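Local structure of cell division protein SepF (Methanobrevibacter smithii, 7AL1) at residues K20-D23 against D24-V28; V29-V32 against L33-N37; G58-I61 against K62-R65. The protein probably tethers FtsZ to the membrane in archaeal cell division, the modelled part being the C-terminal domain of the longer protein. One frame throughout, in Å; residues are numbered along the deposited sequence.

Overall arrangement
The three interactions are local contacts along two helices that pack on each other, the second running on into the loop before strand 39-42. Interactions 1 and 2 follow one another along helix 22-33, covering its start and its end, while interaction 3 lies on helix 51-68; any two of their centres are about 13 Å apart. Between interactions 1 and 3, Asn-26 OD1 and Lys-60 NZ are 2.8 Å apart, a probable hydrogen bond, and Ile-25 CG2 packs 4.0 Å from Lys-60 CG. Interactions 2 and 3 meet mainly at Met-64, whose SD lies 3.9 Å from Val-32 CB, and also where Val-29 packs on Lys-60. The Tris molecule, probably from the crystallisation liquor, binds at interaction 2, on Asp-30 and Glu-34.

Interaction 1 of 3, residues K20-D23 against D24-V28; sequences KTID and DINYV
Lys-20 gives its backbone N-H to the carboxylate of Asp-24: N lies 2.9 Å from OD2 and the bond is almost straight, at 171°. OD2 receives it on the anti lone pair, the one turned away from OD1. The lysine CB stays near the same oxygen, while the rest of its chain runs outward, extended. Thr-21 follows at the N-cap position. A chi1 of 65° swings its hydroxyl between its own N and carbonyl carbon, where OG1 accepts from Asp-24 N at 3.0 Å. In return Thr-21 N makes a weak bond to Asp-24 OD2, 3.4 Å long and bent to 132°, which closes a capping box. Thr-21 O takes the N-H of Ile-25 at 3.2 Å. The box thus starts helix 22-33, the crossover helix of the beta-alpha-beta unit that joins strands 13-17 and 39-42; the two N-H groups of Lys-20 and Thr-21, gathered on OD2, would probably favour the charged form of Asp-24. Ile-22 O accepts from Asn-26 N at 3.0 Å, and the two side chains lie alongside, with Ile-22 CG2 3.9 Å from Asn-26 ND2. The other end of that amide, OD1, is hydrogen-bonded to Lys-60 NZ of helix 51-68. Asp-23 contributes its carbonyl, whose oxygen receives Tyr-27 N at 2.9 Å, while the tyrosine ring leads away to Met-15 and Ile-17 of strand 13-17.

Interaction 2 of 3, residues V29-V32 against L33-N37; sequences VDQV and LEESN. With TRS (2-amino-2-hydroxymethyl-propane-1,3-diol), chain B.
Glu-34 lies one helical turn beyond Asp-30, where helix 22-33 of the beta-alpha-beta unit gives way to the loop before strand 39-42; Ser-36, with positive phi, marks the change of direction. Glu-34 CB rests 3.2 Å from Asp-30 O, the oxygen that also accepts both Glu-34 N and Glu-35 N. CG continues past that oxygen, and with chi2 at 179° the chain runs straight out alongside Asp-30. There the two carboxylates stack, their planes only 7° apart. At the tip OE1 accepts from O3 of the Tris molecule at 2.7 Å and OE2 from its N at 2.7 Å. That nitrogen also makes weak bonds to OD1 and OD2 of Asp-30. The amine, probably protonated, would offset the like charges, and a water donates to Asp-30 OD1 at 2.6 Å and weakly to Glu-34 OE2. On the apolar side of the helix Val-29 CG1 lies 3.6 Å from Leu-33 CD1, both near helix 51-68. Gln-31 holds the loop by two bonds: its carbonyl O receives Asn-37 N at 2.9 Å, and its OE1 receives Asn-37 ND2 at 3.0 Å, in the plane of the Asn-37 amide.

Interaction 3 of 3, residues G58-I61 against K62-R65; sequences GEKI and KQMR
The carbonyl oxygens of Gly-58, Glu-59, Lys-60 and Ile-61 accept the N-H groups of Lys-62, Gln-63, Met-64 and Arg-65 in turn, four regular alpha-helical bonds, each 3.0 Å from O to N. On the inner side, Met-64 has chi1 at -72° and an extended chi2, and it then bends at chi3 (-73°), which folds the terminal methyl back over the preceding turn. Its CG passes 3.5 Å from Lys-60 O, and CE comes to rest 3.9 Å from Ile-61 CA and 4.2 Å from Ile-61 CG1, an apolar contact between neighbours three residues apart. Ile-61 CG2 takes the other direction and lies beside Lys-62 N. Arg-65 keeps close to the backbone at its root: CG lies 3.4 Å from Ile-61 O, the oxygen that accepts the arginine's own N-H, and the chain turns at chi3 (77°) before the guanidinium. On the outward side Lys-62 CB sits 3.3 Å from Glu-59 O. Gln-63 stretches out, and its NE2 approaches the aliphatic part of Lys-60, 4.2 Å from CD. These residues form the middle and later turns of helix 51-68, which lies beside helix 22-33, both packing on the sheet: Lys-60 and Met-64 reach that helix through Ile-25, Val-29, Val-32 and Leu-33, while Ile-61 packs on Ala-72 of strand 71-78 and, like Met-64, on Ile-86 of strand 81-87.

Interaction 1 of 3, residues K20-D23 against D24-V28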
loop_
_atom_site.group_PDB
_atom_site.type_symbol
_atom_site.label_atom_id
_atom_site.label_comp_id
_atom_site.label_asym_id
_atom_site.label_seq_id
_atom_site.Cartn_x
_atom_site.Cartn_y
_atom_site.Cartn_z
ATOM N N LYS A 20 -13.060 -3.447 12.090
ATOM C CA LYS A 20 -14.291 -2.954 12.696
ATOM C C LYS A 20 -14.371 -3.194 14.188
ATOM O O LYS A 20 -15.235 -2.590 14.844
ATOM C CB LYS A 20 -15.509 -3.619 12.044
ATOM C CG LYS A 20 -15.649 -3.313 10.579
ATOM C CD LYS A 20 -17.026 -3.712 10.083
ATOM C CE LYS A 20 -17.141 -3.483 8.598
ATOM N NZ LYS A 20 -18.492 -3.873 8.110
ATOM N N THR A 21 -13.493 -4.023 14.754
ATOM C CA THR A 21 -13.531 -4.407 16.156
ATOM C C THR A 21 -12.116 -4.404 16.711
ATOM O O THR A 21 -11.132 -4.378 15.958
ATOM C CB THR A 21 -14.108 -5.815 16.335
ATOM O OG1 THR A 21 -13.226 -6.773 15.730
ATOM C CG2 THR A 21 -15.473 -5.921 15.687
ATOM N N ILE A 22 -12.017 -4.489 18.044
ATOM C CA ILE A 22 -10.709 -4.630 18.686
ATOM C C ILE A 22 -10.039 -5.933 18.255
ATOM O O ILE A 22 -8.815 -5.995 18.049
ATOM C CB ILE A 22 -10.837 -4.552 20.219
ATOM C CG1 ILE A 22 -11.408 -3.194 20.642
ATOM C CG2 ILE A 22 -9.477 -4.795 20.869
ATOM C CD1 ILE A 22 -11.515 -2.999 22.153
ATOM N N ASP A 23 -10.819 -7.003 18.113
ATOM C CA ASP A 23 -10.228 -8.265 17.678
ATOM C C ASP A 23 -9.616 -8.114 16.297
ATOM O O ASP A 23 -8.573 -8.710 16.002
ATOM C CB ASP A 23 -11.267 -9.375 17.693
ATOM C CG ASP A 23 -11.719 -9.725 19.089
ATOM O OD1 ASP A 23 -10.978 -9.440 20.056
ATOM O OD2 ASP A 23 -12.830 -10.278 19.211
ATOM N N ASP A 24 -10.245 -7.323 15.418
ATOM C CA ASP A 24 -9.652 -7.132 14.102
ATOM C C ASP A 24 -8.307 -6.417 14.225
ATOM O O ASP A 24 -7.359 -6.699 13.473
ATOM C CB ASP A 24 -10.572 -6.283 13.220
ATOM C CG ASP A 24 -11.820 -6.998 12.826
ATOM O OD1 ASP A 24 -11.881 -8.246 12.957
ATOM O OD2 ASP A 24 -12.755 -6.301 12.350
ATOM N N ILE A 25 -8.224 -5.454 15.152
ATOM C CA ILE A 25 -6.949 -4.794 15.392
ATOM C C ILE A 25 -5.898 -5.813 15.806
ATOM O O ILE A 25 -4.753 -5.783 15.342
ATOM C CB ILE A 25 -7.109 -3.689 16.445
ATOM C CG1 ILE A 25 -8.022 -2.554 15.950
ATOM C CG2 ILE A 25 -5.753 -3.112 16.847
ATOM C CD1 ILE A 25 -8.513 -1.606 17.073
ATOM N N ASN A 26 -6.249 -6.708 16.733
ATOM C CA ASN A 26 -5.284 -7.673 17.229
ATOM C C ASN A 26 -4.914 -8.657 16.145
ATOM O O ASN A 26 -3.793 -9.144 16.130
ATOM C CB ASN A 26 -5.828 -8.306 18.495
ATOM C CG ASN A 26 -5.728 -7.356 19.676
ATOM O OD1 ASN A 26 -4.803 -6.535 19.734
ATOM N ND2 ASN A 26 -6.667 -7.430 20.595
ATOM N N TYR A 27 -5.811 -8.905 15.194
ATOM C CA TYR A 27 -5.437 -9.702 14.043
ATOM C C TYR A 27 -4.400 -8.994 13.186
ATOM O O TYR A 27 -3.477 -9.636 12.685
ATOM C CB TYR A 27 -6.685 -10.023 13.224
ATOM C CG TYR A 27 -6.411 -10.830 11.979
ATOM C CD1 TYR A 27 -6.108 -12.186 12.045
ATOM C CD2 TYR A 27 -6.411 -10.236 10.735
ATOM C CE1 TYR A 27 -5.860 -12.914 10.885
ATOM C CE2 TYR A 27 -6.167 -10.958 9.582
ATOM C CZ TYR A 27 -5.873 -12.279 9.672
ATOM O OH TYR A 27 -5.630 -12.963 8.501
ATOM N N VAL A 28 -4.573 -7.690 12.954
ATOM C CA VAL A 28 -3.571 -6.904 12.231
ATOM C C VAL A 28 -2.215 -7.067 12.892
ATOM O O VAL A 28 -1.201 -7.301 12.230
ATOM C CB VAL A 28 -3.989 -5.424 12.176
ATOM C CG1 VAL A 28 -2.851 -4.540 11.739
ATOM C CG2 VAL A 28 -5.172 -5.235 11.282
#

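Interaction 2 of 3, residues V29-V32 against L33-N37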
loop_
_atom_site.group_PDB
_atom_site.type_symbol
_atom_site.label_atom_id
_atom_site.label_comp_id
_atom_site.label_asym_id
_atom_site.label_seq_id
_atom_site.Cartn_x
_atom_site.Cartn_y
_atom_site.Cartn_z
ATOM N N VAL A 29 -2.180 -6.917 14.219
ATOM C CA VAL A 29 -0.915 -7.033 14.948
ATOM C C VAL A 29 -0.299 -8.391 14.699
ATOM O O VAL A 29 0.909 -8.524 14.437
ATOM C CB VAL A 29 -1.152 -6.804 16.450
ATOM C CG1 VAL A 29 0.104 -7.067 17.271
ATOM C CG2 VAL A 29 -1.635 -5.387 16.681
ATOM N N ASP A 30 -1.111 -9.438 14.796
ATOM C CA ASP A 30 -0.577 -10.781 14.611
ATOM C C ASP A 30 -0.020 -10.977 13.199
ATOM O O ASP A 30 0.997 -11.649 13.017
ATOM C CB ASP A 30 -1.647 -11.824 14.930
ATOM C CG ASP A 30 -1.994 -11.894 16.402
ATOM O OD1 ASP A 30 -1.300 -11.252 17.194
ATOM O OD2 ASP A 30 -2.975 -12.581 16.721
ATOM N N GLN A 31 -0.664 -10.377 12.195
ATOM C CA GLN A 31 -0.171 -10.505 10.821
ATOM C C GLN A 31 1.210 -9.886 10.679
ATOM O O GLN A 31 2.100 -10.455 10.039
ATOM C CB GLN A 31 -1.155 -9.873 9.849
ATOM C CG GLN A 31 -2.391 -10.724 9.653
ATOM C CD GLN A 31 -2.032 -12.031 8.965
ATOM O OE1 GLN A 31 -1.393 -12.034 7.911
ATOM N NE2 GLN A 31 -2.402 -13.141 9.580
ATOM N N VAL A 32 1.401 -8.698 11.243
ATOM C CA VAL A 32 2.690 -8.023 11.141
ATOM C C VAL A 32 3.736 -8.747 11.969
ATOM O O VAL A 32 4.841 -9.016 11.481
ATOM C CB VAL A 32 2.555 -6.556 11.573
ATOM C CG1 VAL A 32 3.900 -5.848 11.493
ATOM C CG2 VAL A 32 1.554 -5.827 10.706
ATOM N N LEU A 33 3.402 -9.074 13.229
ATOM C CA LEU A 33 4.415 -9.543 14.184
ATOM C C LEU A 33 4.657 -11.040 14.090
ATOM O O LEU A 33 5.792 -11.494 14.262
ATOM C CB LEU A 33 3.970 -9.196 15.611
ATOM C CG LEU A 33 3.807 -7.707 15.829
ATOM C CD1 LEU A 33 3.639 -7.486 17.330
ATOM C CD2 LEU A 33 4.987 -6.916 15.315
ATOM N N GLU A 34 3.601 -11.833 13.929
ATOM C CA GLU A 34 3.758 -13.284 13.897
ATOM C C GLU A 34 3.953 -13.823 12.492
ATOM O O GLU A 34 4.729 -14.756 12.293
ATOM C CB GLU A 34 2.551 -13.951 14.541
ATOM C CG GLU A 34 2.376 -13.541 15.964
ATOM C CD GLU A 34 1.197 -14.155 16.643
ATOM O OE1 GLU A 34 0.318 -14.739 15.963
ATOM O OE2 GLU A 34 1.151 -14.109 17.889
ATOM N N GLU A 35 3.275 -13.255 11.514
ATOM C CA GLU A 35 3.401 -13.732 10.139
ATOM C C GLU A 35 4.387 -12.924 9.307
ATOM O O GLU A 35 4.715 -13.349 8.191
ATOM C CB GLU A 35 2.034 -13.743 9.445
ATOM C CG GLU A 35 0.943 -14.506 10.189
ATOM C CD GLU A 35 1.310 -15.951 10.465
ATOM O OE1 GLU A 35 1.837 -16.620 9.551
ATOM O OE2 GLU A 35 1.091 -16.415 11.609
ATOM N N SER A 36 4.851 -11.776 9.793
ATOM C CA SER A 36 5.746 -10.903 9.038
ATOM C C SER A 36 5.149 -10.524 7.691
ATOM O O SER A 36 5.841 -10.467 6.671
ATOM C CB SER A 36 7.143 -11.508 8.900
ATOM O OG SER A 36 7.835 -11.463 10.138
ATOM N N ASN A 37 3.850 -10.215 7.687
ATOM C CA ASN A 37 3.183 -9.738 6.484
ATOM C C ASN A 37 2.932 -8.240 6.592
ATOM O O ASN A 37 2.410 -7.789 7.623
ATOM C CB ASN A 37 1.842 -10.430 6.314
ATOM C CG ASN A 37 1.965 -11.849 5.872
ATOM O OD1 ASN A 37 2.953 -12.211 5.227
ATOM N ND2 ASN A 37 0.967 -12.659 6.190
HETATM C C TRS B . -2.238 -15.090 19.128
HETATM C C1 TRS B . -1.590 -15.972 20.222
HETATM C C2 TRS B . -3.631 -14.650 19.549
HETATM C C3 TRS B . -2.334 -15.831 17.798
HETATM N N TRS B . -1.316 -13.831 19.008
HETATM O O1 TRS B . -2.341 -17.133 20.527
HETATM O O2 TRS B . -3.578 -13.816 20.701
HETATM O O3 TRS B . -1.098 -16.428 17.442
HETATM O O HOH W 1 0.988 -10.947 18.306
#

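Interaction 3 of 3, residues G58-I61 against K62-R65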
loop_
_atom_site.group_PDB
_atom_site.type_symbol
_atom_site.label_atom_id
_atom_site.label_comp_id
_atom_site.label_asym_id
_atom_site.label_seq_id
_atom_site.Cartn_x
_atom_site.Cartn_y
_atom_site.Cartn_z
ATOM N N GLY A 58 -4.259 3.186 17.184
ATOM C CA GLY A 58 -3.070 4.019 17.144
ATOM C C GLY A 58 -2.050 3.615 18.185
ATOM O O GLY A 58 -0.845 3.645 17.929
ATOM N N GLU A 59 -2.523 3.208 19.366
ATOM C CA GLU A 59 -1.595 2.773 20.408
ATOM C C GLU A 59 -0.912 1.472 20.022
ATOM O O GLU A 59 0.277 1.281 20.307
ATOM C CB GLU A 59 -2.327 2.630 21.739
ATOM C CG GLU A 59 -2.758 3.967 22.336
ATOM C CD GLU A 59 -3.762 3.815 23.462
ATOM O OE1 GLU A 59 -4.098 2.664 23.811
ATOM O OE2 GLU A 59 -4.216 4.850 23.998
ATOM N N LYS A 60 -1.634 0.555 19.365
ATOM C CA LYS A 60 -1.014 -0.698 18.943
ATOM C C LYS A 60 -0.011 -0.454 17.822
ATOM O O LYS A 60 1.030 -1.120 17.756
ATOM C CB LYS A 60 -2.083 -1.702 18.503
ATOM C CG LYS A 60 -3.088 -2.063 19.588
ATOM C CD LYS A 60 -2.595 -3.119 20.557
ATOM C CE LYS A 60 -3.720 -3.543 21.499
ATOM N NZ LYS A 60 -3.696 -4.990 21.848
ATOM N N ILE A 61 -0.305 0.487 16.921
ATOM C CA ILE A 61 0.670 0.827 15.889
ATOM C C ILE A 61 1.934 1.390 16.533
ATOM O O ILE A 61 3.055 1.028 16.147
ATOM C CB ILE A 61 0.036 1.775 14.852
ATOM C CG1 ILE A 61 -1.033 1.018 14.050
ATOM C CG2 ILE A 61 1.079 2.357 13.925
ATOM C CD1 ILE A 61 -1.979 1.909 13.268
ATOM N N LYS A 62 1.767 2.254 17.537
ATOM C CA LYS A 62 2.907 2.797 18.266
ATOM C C LYS A 62 3.754 1.682 18.860
ATOM O O LYS A 62 4.988 1.692 18.741
ATOM C CB LYS A 62 2.363 3.694 19.372
ATOM C CG LYS A 62 3.394 4.364 20.220
ATOM C CD LYS A 62 2.729 5.045 21.424
ATOM C CE LYS A 62 1.580 5.953 21.023
ATOM N NZ LYS A 62 1.917 6.888 19.910
ATOM N N GLN A 63 3.102 0.699 19.478
ATOM C CA GLN A 63 3.818 -0.417 20.085
ATOM C C GLN A 63 4.566 -1.237 19.036
ATOM O O GLN A 63 5.704 -1.679 19.261
ATOM C CB GLN A 63 2.828 -1.262 20.892
ATOM C CG GLN A 63 3.449 -2.390 21.729
ATOM C CD GLN A 63 2.471 -3.001 22.735
ATOM O OE1 GLN A 63 2.781 -3.136 23.919
ATOM N NE2 GLN A 63 1.281 -3.368 22.259
ATOM N N MET A 64 3.960 -1.450 17.865
ATOM C CA MET A 64 4.659 -2.236 16.858
ATOM C C MET A 64 5.905 -1.514 16.362
ATOM O O MET A 64 6.938 -2.144 16.119
ATOM C CB MET A 64 3.753 -2.558 15.674
ATOM C CG MET A 64 2.664 -3.584 15.976
ATOM S SD MET A 64 1.776 -4.206 14.529
ATOM C CE MET A 64 0.846 -2.750 14.226
ATOM N N ARG A 65 5.826 -0.193 16.198
ATOM C CA ARG A 65 6.981 0.579 15.769
ATOM C C ARG A 65 8.064 0.573 16.843
ATOM O O ARG A 65 9.239 0.295 16.568
ATOM C CB ARG A 65 6.562 2.012 15.450
ATOM C CG ARG A 65 5.678 2.155 14.255
ATOM C CD ARG A 65 5.332 3.609 14.022
ATOM N NE ARG A 65 6.429 4.359 13.420
ATOM C CZ ARG A 65 6.366 5.656 13.116
ATOM N NH1 ARG A 65 5.273 6.341 13.381
ATOM N NH2 ARG A 65 7.414 6.254 12.569
#